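Local coordinates for protein cellulosomal scaffoldin (Acetivibrio cellulolyticus, PDB 3ZUC) that probably anchors the cellulosome to crystalline cellulose through this family 3b carbohydrate-binding module of its major scaffoldin subunit, at residues A[41-46]-A[87-92]. Numbering follows the deposited sequence.
With EDO (1,2-ethanediol), chain C.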
ATOM      1  N   VAL A  41      -6.101   6.432   8.183  1.00  8.01           N
ATOM      2  CA  VAL A  41      -5.167   6.366   7.061  1.00  7.34           C
ATOM      3  C   VAL A  41      -5.454   5.138   6.197  1.00  6.34           C
ATOM      4  O   VAL A  41      -5.630   4.031   6.712  1.00  7.36           O
ATOM      5  CB  VAL A  41      -3.712   6.330   7.575  1.00  7.96           C
ATOM      6  CG1 VAL A  41      -2.745   6.098   6.439  1.00  8.50           C
ATOM      7  CG2 VAL A  41      -3.374   7.625   8.293  1.00  9.12           C
ATOM      8  N   LYS A  42      -5.479   5.334   4.885  0.60  5.98           N
ATOM      9  CA  LYS A  42      -5.576   4.235   3.932  0.60  5.72           C
ATOM     10  C   LYS A  42      -4.403   4.331   2.962  0.60  5.42           C
ATOM     11  O   LYS A  42      -3.859   5.426   2.745  0.60  5.54           O
ATOM     12  CB  LYS A  42      -6.901   4.281   3.143  0.60  6.32           C
ATOM     13  CG  LYS A  42      -8.157   4.323   4.034  0.60  7.93           C
ATOM     14  CD  LYS A  42      -9.463   4.470   3.270  0.60 10.65           C
ATOM     15  CE  LYS A  42     -10.659   4.453   4.232  0.60 13.06           C
ATOM     16  NZ  LYS A  42     -11.918   4.909   3.590  0.60 15.22           N
ATOM     17  N   LEU A  43      -4.043   3.197   2.368  1.00  5.30           N
ATOM     18  CA  LEU A  43      -2.999   3.133   1.351  1.00  5.40           C
ATOM     19  C   LEU A  43      -3.536   2.387   0.143  1.00  4.95           C
ATOM     20  O   LEU A  43      -4.287   1.428   0.308  1.00  5.73           O
ATOM     21  CB  LEU A  43      -1.763   2.369   1.868  1.00  5.63           C
ATOM     22  CG  LEU A  43      -1.229   2.809   3.225  1.00  6.48           C
ATOM     23  CD1 LEU A  43      -0.172   1.848   3.725  1.00  7.36           C
ATOM     24  CD2 LEU A  43      -0.695   4.223   3.163  1.00  8.29           C
ATOM     25  N   HIS A  44      -3.141   2.793  -1.065  1.00  4.98           N
ATOM     26  CA  HIS A  44      -3.480   2.053  -2.279  1.00  5.12           C
ATOM     27  C   HIS A  44      -2.239   1.594  -3.049  1.00  5.02           C
ATOM     28  O   HIS A  44      -1.270   2.346  -3.205  1.00  5.94           O
ATOM     29  CB  HIS A  44      -4.301   2.882  -3.276  1.00  5.51           C
ATOM     30  CG  HIS A  44      -5.682   3.200  -2.835  1.00  5.62           C
ATOM     31  ND1 HIS A  44      -6.524   3.989  -3.589  1.00  6.18           N
ATOM     32  CD2 HIS A  44      -6.378   2.830  -1.742  1.00  6.06           C
ATOM     33  CE1 HIS A  44      -7.686   4.105  -2.966  1.00  6.28           C
ATOM     34  NE2 HIS A  44      -7.623   3.409  -1.841  1.00  6.39           N
ATOM     35  N   TYR A  45      -2.351   0.382  -3.569  1.00  4.95           N
ATOM     36  CA  TYR A  45      -1.391  -0.204  -4.509  1.00  5.08           C
ATOM     37  C   TYR A  45      -2.173  -0.616  -5.760  1.00  4.96           C
ATOM     38  O   TYR A  45      -3.088  -1.444  -5.664  1.00  5.47           O
ATOM     39  CB  TYR A  45      -0.688  -1.405  -3.888  1.00  5.50           C
ATOM     40  CG  TYR A  45       0.397  -1.998  -4.754  1.00  5.41           C
ATOM     41  CD1 TYR A  45       0.115  -2.971  -5.704  1.00  5.57           C
ATOM     42  CD2 TYR A  45       1.715  -1.559  -4.644  1.00  5.59           C
ATOM     43  CE1 TYR A  45       1.113  -3.497  -6.514  1.00  5.70           C
ATOM     44  CE2 TYR A  45       2.716  -2.070  -5.447  1.00  5.69           C
ATOM     45  CZ  TYR A  45       2.417  -3.048  -6.376  1.00  5.83           C
ATOM     46  OH  TYR A  45       3.461  -3.548  -7.129  1.00  6.25           O
ATOM     47  N   TYR A  46      -1.828  -0.039  -6.905  1.00  4.75           N
ATOM     48  CA  TYR A  46      -2.552  -0.205  -8.163  1.00  5.22           C
ATOM     49  C   TYR A  46      -1.853  -1.196  -9.086  1.00  5.22           C
ATOM     50  O   TYR A  46      -0.626  -1.168  -9.241  1.00  5.51           O
ATOM     51  CB  TYR A  46      -2.628   1.151  -8.879  1.00  5.39           C
ATOM     52  CG  TYR A  46      -3.393   2.205  -8.125  1.00  5.44           C
ATOM     53  CD1 TYR A  46      -4.774   2.293  -8.250  1.00  5.58           C
ATOM     54  CD2 TYR A  46      -2.762   3.100  -7.272  1.00  5.57           C
ATOM     55  CE1 TYR A  46      -5.513   3.231  -7.568  1.00  6.06           C
ATOM     56  CE2 TYR A  46      -3.491   4.048  -6.581  1.00  6.28           C
ATOM     57  CZ  TYR A  46      -4.866   4.119  -6.720  1.00  6.19           C
ATOM     58  OH  TYR A  46      -5.567   5.089  -6.031  1.00  6.78           O
ATOM     59  N   LEU A  87      -5.363  -2.640  -4.339  1.00  5.42           N
ATOM     60  CA  LEU A  87      -5.370  -3.029  -2.937  1.00  5.44           C
ATOM     61  C   LEU A  87      -5.554  -1.774  -2.108  1.00  5.23           C
ATOM     62  O   LEU A  87      -4.839  -0.792  -2.320  1.00  5.76           O
ATOM     63  CB  LEU A  87      -4.022  -3.661  -2.601  1.00  6.05           C
ATOM     64  CG  LEU A  87      -3.698  -3.838  -1.117  1.00  6.20           C
ATOM     65  CD1 LEU A  87      -4.586  -4.846  -0.439  1.00  7.26           C
ATOM     66  CD2 LEU A  87      -2.229  -4.174  -0.938  1.00  7.22           C
ATOM     67  N   GLU A  88      -6.472  -1.812  -1.152  1.00  5.23           N
ATOM     68  CA  GLU A  88      -6.637  -0.755  -0.168  1.00  5.55           C
ATOM     69  C   GLU A  88      -6.312  -1.323   1.211  1.00  5.73           C
ATOM     70  O   GLU A  88      -6.962  -2.271   1.666  1.00  6.16           O
ATOM     71  CB  GLU A  88      -8.065  -0.194  -0.178  1.00  6.48           C
ATOM     72  CG  GLU A  88      -8.272   0.908   0.843  1.00  7.35           C
ATOM     73  CD  GLU A  88      -9.572   1.646   0.609  1.00  8.63           C
ATOM     74  OE1 GLU A  88      -9.643   2.512  -0.285  1.00  9.34           O
ATOM     75  OE2 GLU A  88     -10.552   1.341   1.310  1.00 11.42           O
ATOM     76  N   ILE A  89      -5.290  -0.758   1.846  1.00  5.71           N
ATOM     77  CA  ILE A  89      -4.871  -1.131   3.186  1.00  5.77           C
ATOM     78  C   ILE A  89      -5.464  -0.144   4.177  1.00  5.88           C
ATOM     79  O   ILE A  89      -5.428   1.068   3.951  1.00  6.53           O
ATOM     80  CB  ILE A  89      -3.337  -1.142   3.289  1.00  6.53           C
ATOM     81  CG1 ILE A  89      -2.736  -2.193   2.361  1.00  7.65           C
ATOM     82  CG2 ILE A  89      -2.886  -1.361   4.720  1.00  7.53           C
ATOM     83  CD1 ILE A  89      -1.241  -2.098   2.210  1.00  8.45           C
ATOM     84  N   ALA A  90      -5.994  -0.681   5.277  1.00  6.28           N
ATOM     85  CA  ALA A  90      -6.582   0.090   6.361  1.00  6.74           C
ATOM     86  C   ALA A  90      -5.995  -0.371   7.701  1.00  6.55           C
ATOM     87  O   ALA A  90      -5.470  -1.481   7.837  1.00  7.49           O
ATOM     88  CB  ALA A  90      -8.089  -0.102   6.380  1.00  8.19           C
ATOM     89  N   PHE A  91      -6.117   0.512   8.676  1.00  7.33           N
ATOM     90  CA  PHE A  91      -5.644   0.299  10.044  1.00  7.46           C
ATOM     91  C   PHE A  91      -6.828   0.366  11.006  1.00  8.14           C
ATOM     92  O   PHE A  91      -7.664   1.259  10.895  1.00  8.77           O
ATOM     93  CB  PHE A  91      -4.691   1.426  10.461  1.00  7.76           C
ATOM     94  CG  PHE A  91      -3.421   1.480   9.661  1.00  8.32           C
ATOM     95  CD1 PHE A  91      -3.352   2.235   8.506  1.00  9.32           C
ATOM     96  CD2 PHE A  91      -2.290   0.800  10.076  1.00  9.71           C
ATOM     97  CE1 PHE A  91      -2.184   2.299   7.782  1.00 11.00           C
ATOM     98  CE2 PHE A  91      -1.118   0.864   9.356  1.00 11.17           C
ATOM     99  CZ  PHE A  91      -1.062   1.611   8.214  1.00 11.49           C
ATOM    100  N   SER A  92      -6.877  -0.549  11.966  1.00  8.69           N
ATOM    101  CA  SER A  92      -7.893  -0.501  12.995  1.00  9.72           C
ATOM    102  C   SER A  92      -7.558   0.541  14.065  1.00  9.86           C
ATOM    103  O   SER A  92      -6.439   1.039  14.146  1.00  9.88           O
ATOM    104  CB  SER A  92      -7.990  -1.858  13.667  1.00 11.72           C
ATOM    105  OG  SER A  92      -6.835  -2.032  14.459  1.00 12.78           O
TER
HETATM  106  C1  EDO C1155      -9.697   5.742  -6.201  0.57  9.34           C
HETATM  107  O1  EDO C1155      -9.009   6.080  -5.000  0.57  8.38           O
HETATM  108  C2  EDO C1155      -8.763   5.014  -7.147  0.57 10.13           C
HETATM  109  O2  EDO C1155      -7.630   5.834  -7.455  0.57  8.31           O
HETATM  110  O   HOH W   1      -7.656   2.957   8.083  1.00  9.10           O
HETATM  111  O   HOH W   2     -12.636   2.974   1.618  1.00 22.80           O
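Leu43 and Ile89 face each other in an antiparallel hydrogen-bonded pair, their CB atoms 4.1 Å apart. On the same face, Tyr45 meets Leu87 through their CB atoms, and its ring then leads away, with its hydroxyl bonded to Asn12. Val41 and Phe91 extend this apolar face. CG1 of Val41 lies anti to the backbone N (chi1 173°) and reaches CE1 of the Phe91 ring at 4.1 Å. The edge of that ring also meets Val41 O in its plane. Phe26 and Leu28 of strand 24-30 pack against this face, so it is the inner side of the beta-sandwich.

Four backbone hydrogen bonds join strands 42-46 and 87-91: the N-H of Leu43 and of Ile89 each bond the O of the other, as do those of Tyr45 and Leu87. At the end where strand 42-46 begins, water 1 joins Val41 O to Phe91 N.

The opposite face is polar. His44 NE2 donates to Glu88 OE1 at 2.7 Å and uses the anti lone pair of that oxygen. The ring and the carboxylate lie nearly coplanar, 13° apart. The extended Glu88 chain, with CG anti to the backbone N (chi1 180°), runs alongside the imidazole. On the other ring nitrogen, ND1 donates to Tyr46 OH at 2.8 Å in an almost straight bond. Tyr46 OH also hydrogen-bonds O2 of an ethanediol, probably from the crystallisation liquor, and Tyr86 stacks on the His44 ring. Farther out, in one of two deposited conformers of Lys42, CD packs 3.8 Å from Glu88 OE2. Its NZ stays 4.4 Å from that oxygen, beyond a salt bridge, and water 2 bonds to both.

Donation from both ring nitrogens is consistent with a doubly protonated, positively charged His44, which the Glu88 carboxylate would probably stabilise. The bonds at both nitrogens fix the ring's rotation.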